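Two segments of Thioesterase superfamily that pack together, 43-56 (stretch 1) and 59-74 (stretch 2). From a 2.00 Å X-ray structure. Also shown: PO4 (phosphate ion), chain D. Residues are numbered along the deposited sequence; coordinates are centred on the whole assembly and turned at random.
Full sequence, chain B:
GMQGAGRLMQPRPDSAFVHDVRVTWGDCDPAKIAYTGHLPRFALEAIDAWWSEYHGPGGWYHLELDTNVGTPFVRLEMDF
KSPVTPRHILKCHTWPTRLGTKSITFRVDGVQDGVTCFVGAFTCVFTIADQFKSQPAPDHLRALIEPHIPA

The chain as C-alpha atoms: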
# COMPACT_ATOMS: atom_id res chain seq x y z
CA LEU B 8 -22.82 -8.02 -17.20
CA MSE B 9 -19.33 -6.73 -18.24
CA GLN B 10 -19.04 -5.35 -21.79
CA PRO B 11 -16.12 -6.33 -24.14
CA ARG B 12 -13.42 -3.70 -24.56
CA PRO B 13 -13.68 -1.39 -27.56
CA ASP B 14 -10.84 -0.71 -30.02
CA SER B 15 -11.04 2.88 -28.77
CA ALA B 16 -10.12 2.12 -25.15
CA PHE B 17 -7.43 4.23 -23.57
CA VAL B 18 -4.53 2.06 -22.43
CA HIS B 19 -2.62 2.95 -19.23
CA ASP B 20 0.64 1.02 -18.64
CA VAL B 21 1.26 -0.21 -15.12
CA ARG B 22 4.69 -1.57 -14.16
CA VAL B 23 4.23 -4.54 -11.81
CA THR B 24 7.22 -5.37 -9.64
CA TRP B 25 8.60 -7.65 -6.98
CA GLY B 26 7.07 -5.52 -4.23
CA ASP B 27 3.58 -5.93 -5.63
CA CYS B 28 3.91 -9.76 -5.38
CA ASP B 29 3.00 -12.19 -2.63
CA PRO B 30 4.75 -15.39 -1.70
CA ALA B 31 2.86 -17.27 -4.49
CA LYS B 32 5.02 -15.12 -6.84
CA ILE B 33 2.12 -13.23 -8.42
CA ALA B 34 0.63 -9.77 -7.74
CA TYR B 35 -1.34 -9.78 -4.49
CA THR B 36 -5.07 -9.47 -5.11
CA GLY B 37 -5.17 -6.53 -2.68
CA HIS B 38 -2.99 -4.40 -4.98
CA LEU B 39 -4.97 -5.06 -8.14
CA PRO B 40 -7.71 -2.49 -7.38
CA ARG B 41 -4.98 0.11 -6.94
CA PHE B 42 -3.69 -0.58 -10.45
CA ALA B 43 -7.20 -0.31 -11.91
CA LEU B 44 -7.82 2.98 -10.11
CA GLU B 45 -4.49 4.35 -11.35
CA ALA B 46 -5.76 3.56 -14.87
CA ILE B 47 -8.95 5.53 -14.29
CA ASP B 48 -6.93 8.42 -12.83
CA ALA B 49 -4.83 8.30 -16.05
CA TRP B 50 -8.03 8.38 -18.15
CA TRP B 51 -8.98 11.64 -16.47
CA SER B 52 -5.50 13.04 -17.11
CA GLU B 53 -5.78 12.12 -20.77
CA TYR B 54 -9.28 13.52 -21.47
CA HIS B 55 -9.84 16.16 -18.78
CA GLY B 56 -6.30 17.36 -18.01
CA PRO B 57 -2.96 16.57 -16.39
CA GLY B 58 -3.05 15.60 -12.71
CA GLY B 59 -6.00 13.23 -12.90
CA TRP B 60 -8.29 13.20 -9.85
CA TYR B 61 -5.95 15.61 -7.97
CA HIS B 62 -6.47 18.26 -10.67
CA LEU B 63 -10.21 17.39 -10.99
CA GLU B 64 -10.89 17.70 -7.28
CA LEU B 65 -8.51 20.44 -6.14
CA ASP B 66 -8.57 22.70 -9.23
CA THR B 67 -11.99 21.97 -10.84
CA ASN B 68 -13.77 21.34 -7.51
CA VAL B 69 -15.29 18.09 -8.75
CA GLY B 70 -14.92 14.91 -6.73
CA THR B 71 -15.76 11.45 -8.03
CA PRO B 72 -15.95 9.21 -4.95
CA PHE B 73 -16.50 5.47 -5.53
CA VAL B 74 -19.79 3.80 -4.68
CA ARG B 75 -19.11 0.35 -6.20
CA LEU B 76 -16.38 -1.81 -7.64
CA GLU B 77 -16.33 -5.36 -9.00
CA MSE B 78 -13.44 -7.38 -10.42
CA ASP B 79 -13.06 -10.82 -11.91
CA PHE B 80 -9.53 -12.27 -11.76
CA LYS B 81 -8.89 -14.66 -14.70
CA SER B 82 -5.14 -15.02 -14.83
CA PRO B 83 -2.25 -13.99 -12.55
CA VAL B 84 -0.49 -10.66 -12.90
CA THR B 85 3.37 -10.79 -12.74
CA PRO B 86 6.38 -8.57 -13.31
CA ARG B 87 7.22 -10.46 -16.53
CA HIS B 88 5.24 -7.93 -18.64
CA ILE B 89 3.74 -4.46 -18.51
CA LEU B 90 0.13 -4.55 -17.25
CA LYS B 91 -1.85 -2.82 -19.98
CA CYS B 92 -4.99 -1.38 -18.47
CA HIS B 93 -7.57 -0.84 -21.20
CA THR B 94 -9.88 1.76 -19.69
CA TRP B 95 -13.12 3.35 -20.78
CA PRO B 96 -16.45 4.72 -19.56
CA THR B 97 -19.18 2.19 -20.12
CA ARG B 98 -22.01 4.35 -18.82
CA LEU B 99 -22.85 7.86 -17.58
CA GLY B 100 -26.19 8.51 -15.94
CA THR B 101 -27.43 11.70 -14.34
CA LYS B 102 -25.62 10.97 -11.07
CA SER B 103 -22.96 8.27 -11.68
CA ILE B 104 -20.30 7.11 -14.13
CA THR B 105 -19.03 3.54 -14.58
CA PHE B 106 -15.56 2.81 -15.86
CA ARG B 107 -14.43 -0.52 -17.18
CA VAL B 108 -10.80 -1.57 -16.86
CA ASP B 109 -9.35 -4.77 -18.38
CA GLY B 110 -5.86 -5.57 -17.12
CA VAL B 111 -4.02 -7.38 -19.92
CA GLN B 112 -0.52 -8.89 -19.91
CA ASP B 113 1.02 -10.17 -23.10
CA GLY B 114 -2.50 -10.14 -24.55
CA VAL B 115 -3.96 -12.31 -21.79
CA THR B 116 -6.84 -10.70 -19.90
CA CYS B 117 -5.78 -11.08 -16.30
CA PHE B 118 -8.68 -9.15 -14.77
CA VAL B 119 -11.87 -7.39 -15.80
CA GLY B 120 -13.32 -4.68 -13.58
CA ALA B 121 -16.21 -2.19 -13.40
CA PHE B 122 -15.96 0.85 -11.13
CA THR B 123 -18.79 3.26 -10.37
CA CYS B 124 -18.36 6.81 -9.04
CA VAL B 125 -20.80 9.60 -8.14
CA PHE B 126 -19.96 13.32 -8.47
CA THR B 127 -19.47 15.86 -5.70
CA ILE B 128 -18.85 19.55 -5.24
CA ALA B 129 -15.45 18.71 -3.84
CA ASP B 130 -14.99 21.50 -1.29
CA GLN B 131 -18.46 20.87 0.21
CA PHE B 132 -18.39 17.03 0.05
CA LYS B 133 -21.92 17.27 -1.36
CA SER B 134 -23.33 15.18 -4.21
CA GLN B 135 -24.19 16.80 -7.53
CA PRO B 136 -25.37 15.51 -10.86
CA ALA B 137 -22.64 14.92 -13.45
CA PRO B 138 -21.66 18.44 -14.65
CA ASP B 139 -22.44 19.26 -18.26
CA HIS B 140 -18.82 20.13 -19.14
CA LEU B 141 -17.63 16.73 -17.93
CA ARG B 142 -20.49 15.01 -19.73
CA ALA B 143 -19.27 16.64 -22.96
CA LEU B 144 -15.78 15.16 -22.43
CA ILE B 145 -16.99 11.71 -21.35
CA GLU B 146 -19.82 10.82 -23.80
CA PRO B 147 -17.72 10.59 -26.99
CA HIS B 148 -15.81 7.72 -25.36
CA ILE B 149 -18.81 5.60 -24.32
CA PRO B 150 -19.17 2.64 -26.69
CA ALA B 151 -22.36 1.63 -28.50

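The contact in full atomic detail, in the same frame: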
# COMPACT_ATOMS: atom_id res chain seq x y z
N ALA B 43 -6.03 -0.70 -11.11
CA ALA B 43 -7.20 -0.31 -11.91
C ALA B 43 -7.60 1.16 -11.69
O ALA B 43 -7.94 1.88 -12.64
CB ALA B 43 -8.39 -1.25 -11.65
N LEU B 44 -7.51 1.60 -10.45
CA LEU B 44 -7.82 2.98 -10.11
C LEU B 44 -6.81 3.95 -10.71
O LEU B 44 -7.18 5.03 -11.19
CB LEU B 44 -7.94 3.13 -8.59
CG LEU B 44 -9.35 2.98 -7.98
CD1 LEU B 44 -10.08 1.79 -8.54
CD2 LEU B 44 -9.27 2.88 -6.43
N GLU B 45 -5.55 3.57 -10.70
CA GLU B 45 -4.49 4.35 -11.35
C GLU B 45 -4.79 4.57 -12.85
O GLU B 45 -4.56 5.64 -13.41
CB GLU B 45 -3.16 3.65 -11.12
CG GLU B 45 -1.93 4.33 -11.74
CD GLU B 45 -0.69 3.41 -11.74
OE1 GLU B 45 -0.52 2.66 -10.72
OE2 GLU B 45 0.06 3.45 -12.76
N ALA B 46 -5.34 3.53 -13.48
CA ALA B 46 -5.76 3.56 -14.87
C ALA B 46 -6.87 4.58 -15.09
O ALA B 46 -6.88 5.32 -16.10
CB ALA B 46 -6.23 2.18 -15.28
N ILE B 47 -7.84 4.59 -14.19
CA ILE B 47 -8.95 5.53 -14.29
C ILE B 47 -8.44 6.96 -14.06
O ILE B 47 -8.82 7.88 -14.76
CB ILE B 47 -10.08 5.18 -13.26
CG1 ILE B 47 -10.72 3.80 -13.58
CG2 ILE B 47 -11.12 6.32 -13.17
CD1 ILE B 47 -11.69 3.25 -12.48
N ASP B 48 -7.59 7.14 -13.06
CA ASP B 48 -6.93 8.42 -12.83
C ASP B 48 -6.21 8.90 -14.10
O ASP B 48 -6.28 10.08 -14.45
CB ASP B 48 -5.96 8.32 -11.65
CG ASP B 48 -5.19 9.60 -11.43
OD1 ASP B 48 -5.71 10.51 -10.76
OD2 ASP B 48 -4.09 9.72 -11.96
N ALA B 49 -5.52 7.98 -14.80
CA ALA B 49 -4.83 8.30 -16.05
C ALA B 49 -5.80 8.66 -17.18
O ALA B 49 -5.47 9.44 -18.07
CB ALA B 49 -3.85 7.14 -16.49
N TRP B 50 -6.98 8.06 -17.16
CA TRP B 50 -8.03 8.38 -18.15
C TRP B 50 -8.42 9.84 -17.98
O TRP B 50 -8.49 10.59 -18.93
CB TRP B 50 -9.25 7.45 -18.02
CG TRP B 50 -10.27 7.62 -19.08
CD1 TRP B 50 -10.42 6.85 -20.22
CD2 TRP B 50 -11.32 8.60 -19.12
NE1 TRP B 50 -11.50 7.32 -20.97
CE2 TRP B 50 -12.05 8.40 -20.32
CE3 TRP B 50 -11.71 9.63 -18.28
CZ2 TRP B 50 -13.11 9.18 -20.68
CZ3 TRP B 50 -12.81 10.43 -18.64
CH2 TRP B 50 -13.48 10.20 -19.81
N TRP B 51 -8.66 10.24 -16.75
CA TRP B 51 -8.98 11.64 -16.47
C TRP B 51 -7.87 12.58 -16.90
O TRP B 51 -8.13 13.64 -17.42
CB TRP B 51 -9.29 11.84 -14.98
CG TRP B 51 -10.59 11.30 -14.57
CD1 TRP B 51 -10.81 10.19 -13.85
CD2 TRP B 51 -11.87 11.86 -14.86
NE1 TRP B 51 -12.14 10.00 -13.65
CE2 TRP B 51 -12.83 11.01 -14.27
CE3 TRP B 51 -12.30 12.98 -15.56
CZ2 TRP B 51 -14.20 11.25 -14.34
CZ3 TRP B 51 -13.69 13.22 -15.65
CH2 TRP B 51 -14.61 12.35 -15.03
N SER B 52 -6.62 12.22 -16.65
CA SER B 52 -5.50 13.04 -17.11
C SER B 52 -5.52 13.20 -18.63
O SER B 52 -5.27 14.26 -19.14
CB SER B 52 -4.16 12.43 -16.71
OG SER B 52 -3.97 12.59 -15.33
N GLU B 53 -5.81 12.12 -19.33
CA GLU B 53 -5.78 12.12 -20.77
C GLU B 53 -6.89 13.00 -21.37
O GLU B 53 -6.66 13.75 -22.30
CB GLU B 53 -5.92 10.67 -21.28
CG GLU B 53 -5.88 10.51 -22.78
CD GLU B 53 -4.54 10.88 -23.39
OE1 GLU B 53 -3.51 10.83 -22.67
OE2 GLU B 53 -4.55 11.22 -24.60
N TYR B 54 -8.11 12.87 -20.84
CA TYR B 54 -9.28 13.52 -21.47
C TYR B 54 -9.79 14.77 -20.77
O TYR B 54 -10.47 15.57 -21.39
CB TYR B 54 -10.40 12.49 -21.66
CG TYR B 54 -9.94 11.37 -22.60
CD1 TYR B 54 -9.71 11.64 -23.93
CD2 TYR B 54 -9.67 10.09 -22.13
CE1 TYR B 54 -9.28 10.66 -24.79
CE2 TYR B 54 -9.22 9.09 -22.99
CZ TYR B 54 -9.03 9.39 -24.32
OH TYR B 54 -8.59 8.43 -25.23
N HIS B 55 -9.46 14.95 -19.49
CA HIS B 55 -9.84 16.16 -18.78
C HIS B 55 -8.65 17.09 -18.56
O HIS B 55 -8.75 18.27 -18.82
CB HIS B 55 -10.50 15.84 -17.45
CG HIS B 55 -10.76 17.05 -16.61
ND1 HIS B 55 -9.95 17.39 -15.54
CD2 HIS B 55 -11.70 18.02 -16.69
CE1 HIS B 55 -10.40 18.51 -14.99
NE2 HIS B 55 -11.46 18.91 -15.66
N GLY B 56 -7.52 16.56 -18.09
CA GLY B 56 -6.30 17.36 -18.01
C GLY B 56 -5.29 16.76 -17.06
O GLY B 56 -5.65 15.99 -16.19
N GLY B 59 -4.96 14.18 -13.24
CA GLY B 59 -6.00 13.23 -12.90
C GLY B 59 -7.04 13.71 -11.88
O GLY B 59 -7.54 14.84 -11.97
N TRP B 60 -7.36 12.86 -10.91
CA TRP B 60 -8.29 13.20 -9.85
C TRP B 60 -7.82 14.39 -8.99
O TRP B 60 -8.64 15.17 -8.50
CB TRP B 60 -8.54 12.01 -8.93
CG TRP B 60 -9.37 10.90 -9.48
CD1 TRP B 60 -10.52 11.02 -10.22
CD2 TRP B 60 -9.16 9.48 -9.31
NE1 TRP B 60 -11.02 9.77 -10.52
CE2 TRP B 60 -10.22 8.81 -9.95
CE3 TRP B 60 -8.20 8.72 -8.63
CZ2 TRP B 60 -10.33 7.43 -9.97
CZ3 TRP B 60 -8.31 7.34 -8.65
CH2 TRP B 60 -9.37 6.71 -9.32
N TYR B 61 -6.51 14.52 -8.80
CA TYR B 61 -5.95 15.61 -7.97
C TYR B 61 -6.32 16.95 -8.59
O TYR B 61 -6.83 17.83 -7.90
CB TYR B 61 -4.42 15.45 -7.87
CG TYR B 61 -3.66 16.33 -6.88
CD1 TYR B 61 -3.48 15.94 -5.57
CD2 TYR B 61 -3.06 17.54 -7.29
CE1 TYR B 61 -2.74 16.70 -4.69
CE2 TYR B 61 -2.31 18.32 -6.39
CZ TYR B 61 -2.18 17.90 -5.10
OH TYR B 61 -1.45 18.63 -4.21
N HIS B 62 -6.06 17.09 -9.89
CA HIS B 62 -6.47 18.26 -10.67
C HIS B 62 -8.00 18.43 -10.66
O HIS B 62 -8.49 19.50 -10.34
CB HIS B 62 -5.92 18.10 -12.09
CG HIS B 62 -6.42 19.12 -13.07
ND1 HIS B 62 -6.27 20.48 -12.87
CD2 HIS B 62 -7.05 18.97 -14.26
CE1 HIS B 62 -6.82 21.12 -13.89
NE2 HIS B 62 -7.28 20.23 -14.76
N LEU B 63 -8.74 17.36 -10.98
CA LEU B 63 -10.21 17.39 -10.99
C LEU B 63 -10.81 17.91 -9.68
O LEU B 63 -11.66 18.82 -9.68
CB LEU B 63 -10.75 15.98 -11.27
CG LEU B 63 -12.19 15.82 -11.75
CD1 LEU B 63 -12.49 16.66 -13.01
CD2 LEU B 63 -12.48 14.34 -11.99
N GLU B 64 -10.36 17.34 -8.58
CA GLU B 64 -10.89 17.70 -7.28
C GLU B 64 -10.37 19.07 -6.77
O GLU B 64 -11.15 19.91 -6.32
CB GLU B 64 -10.62 16.56 -6.28
CG GLU B 64 -10.98 16.92 -4.84
CD GLU B 64 -11.86 15.91 -4.14
OE1 GLU B 64 -12.25 14.87 -4.75
OE2 GLU B 64 -12.16 16.18 -2.94
N LEU B 65 -9.07 19.28 -6.80
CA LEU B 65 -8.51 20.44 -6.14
C LEU B 65 -8.52 21.69 -7.01
O LEU B 65 -8.55 22.78 -6.48
CB LEU B 65 -7.09 20.15 -5.66
CG LEU B 65 -6.96 18.92 -4.74
CD1 LEU B 65 -5.53 18.76 -4.37
CD2 LEU B 65 -7.84 19.00 -3.46
N ASP B 66 -8.52 21.54 -8.34
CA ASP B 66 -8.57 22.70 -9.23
C ASP B 66 -9.97 22.96 -9.79
O ASP B 66 -10.36 24.10 -9.90
CB ASP B 66 -7.58 22.52 -10.40
CG ASP B 66 -6.17 22.29 -9.93
OD1 ASP B 66 -5.83 22.83 -8.85
OD2 ASP B 66 -5.40 21.57 -10.61
N THR B 67 -10.68 21.90 -10.16
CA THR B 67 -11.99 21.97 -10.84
C THR B 67 -13.13 21.86 -9.82
O THR B 67 -14.28 22.10 -10.14
CB THR B 67 -12.03 20.82 -11.91
OG1 THR B 67 -10.98 21.05 -12.85
CG2 THR B 67 -13.36 20.73 -12.64
N ASN B 68 -12.80 21.50 -8.58
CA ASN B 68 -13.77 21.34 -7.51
C ASN B 68 -14.81 20.25 -7.75
O ASN B 68 -15.94 20.33 -7.26
CB ASN B 68 -14.49 22.65 -7.22
CG ASN B 68 -15.09 22.68 -5.83
OD1 ASN B 68 -14.56 22.08 -4.89
ND2 ASN B 68 -16.19 23.37 -5.69
N VAL B 69 -14.41 19.21 -8.48
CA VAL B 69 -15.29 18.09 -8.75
C VAL B 69 -14.65 16.83 -8.18
O VAL B 69 -13.53 16.48 -8.54
CB VAL B 69 -15.54 17.92 -10.27
CG1 VAL B 69 -16.32 16.62 -10.53
CG2 VAL B 69 -16.33 19.12 -10.83
N GLY B 70 -15.35 16.18 -7.25
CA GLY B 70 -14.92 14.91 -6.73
C GLY B 70 -15.69 13.80 -7.40
O GLY B 70 -16.80 14.02 -7.90
N THR B 71 -15.09 12.62 -7.45
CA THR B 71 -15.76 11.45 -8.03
C THR B 71 -15.55 10.26 -7.10
O THR B 71 -14.93 9.29 -7.46
CB THR B 71 -15.33 11.14 -9.49
OG1 THR B 71 -13.99 10.64 -9.55
CG2 THR B 71 -15.46 12.35 -10.38
N PRO B 72 -16.11 10.33 -5.89
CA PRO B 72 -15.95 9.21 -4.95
C PRO B 72 -16.58 7.90 -5.47
O PRO B 72 -17.58 7.93 -6.17
CB PRO B 72 -16.66 9.71 -3.67
CG PRO B 72 -17.59 10.78 -4.14
CD PRO B 72 -16.93 11.42 -5.33
N PHE B 73 -15.98 6.77 -5.11
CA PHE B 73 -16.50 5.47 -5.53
C PHE B 73 -17.67 5.00 -4.70
O PHE B 73 -17.70 5.18 -3.48
CB PHE B 73 -15.41 4.41 -5.49
CG PHE B 73 -14.41 4.59 -6.58
CD1 PHE B 73 -13.36 5.48 -6.43
CD2 PHE B 73 -14.56 3.92 -7.78
CE1 PHE B 73 -12.45 5.69 -7.44
CE2 PHE B 73 -13.64 4.12 -8.80
CZ PHE B 73 -12.57 5.01 -8.62
N VAL B 74 -18.64 4.40 -5.37
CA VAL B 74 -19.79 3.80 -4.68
C VAL B 74 -19.87 2.28 -4.92
O VAL B 74 -20.52 1.58 -4.16
CB VAL B 74 -21.11 4.49 -5.03
CG1 VAL B 74 -21.14 5.92 -4.45
CG2 VAL B 74 -21.36 4.51 -6.53
P PO4 D . -12.54 7.67 -2.14
O1 PO4 D . -12.75 7.05 -0.78
O2 PO4 D . -11.40 6.94 -2.82
O3 PO4 D . -13.83 7.50 -2.93
O4 PO4 D . -12.21 9.16 -2.01
O HOH W 1 -4.29 12.28 -9.35
O HOH W 2 -13.85 8.74 -11.55
O HOH W 3 -7.94 15.68 -14.70

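Helix 43-54 packs against the short helix 59-65 with an angle of 62° between their directions and a closest axial approach of 8.3 Å, and the contact buries 663 Å² in all. Trp60 contributes the most to it. Its CA-to-CB bond points sideways, yet the indole (chi1 -72°, m) reaches back along the first helix and sits as a knob among Leu44, Ile47, Asp48 and Trp51. CB of Asp48 lies over one face of its six-membered ring, 4.1 Å from the centroid, while Ile47 CG2 approaches Trp60 CZ2 at 3.5 Å and Leu44 CB lies 3.9 Å from Trp60 CH2. Asp48 also anchors the backbone of the same residue: Trp60 N donates a nearly straight hydrogen bond to Asp48 OD1 (2.9 Å, 163°). The same carboxylate oxygen, Asp48 OD1, accepts a second hydrogen bond at 2.7 Å from water 1, which in turn accepts one from Tyr61 N at 3.2 Å. OD1 thus serves two successive residues near the start of the second helix, one directly and one through water. Gly59 has positive phi, and a CB on it would lie only 2.2 Å from Asp48 OD1, so the close approach here depends on the absence of a side chain.

Trp51 meets Trp60 obliquely, their five-membered rings 4.7 Å apart between centroids and inclined at 46°. The two indole nitrogens, Trp51 NE1 and Trp60 NE1, are 3.3 Å apart, but both are donors and cannot bond to each other. Water 2 resolves this by accepting from both, at 3.0 Å from Trp51 NE1 and 3.2 Å from Trp60 NE1, and it also hydrogen-bonds to Thr71 OG1 at 2.8 Å. Leu63 covers one face of Trp51, its CD2 standing 3.8 Å from the centroid of the six-membered ring and only 10° off the normal.

The other methyl of Leu63 serves His55, with CD1 3.6 Å from the imidazole centroid, so one leucine spans two aromatic rings a helical turn apart. At the edge of the His55 ring, CE1 lies 3.4 Å from Thr67 OG1. His62 is an oblique neighbour, its ring centroid 5.0 Å from that of His55, and is tethered within its own segment by a hydrogen bond from His62 ND1 to Asp66 OD2 (2.7 Å). Water 3 lies between the segments here, hydrogen-bonded to His55 ND1 at 2.8 Å and within hydrogen-bonding reach of Gly56 O at 2.7 Å and Gly59 O at 2.9 Å.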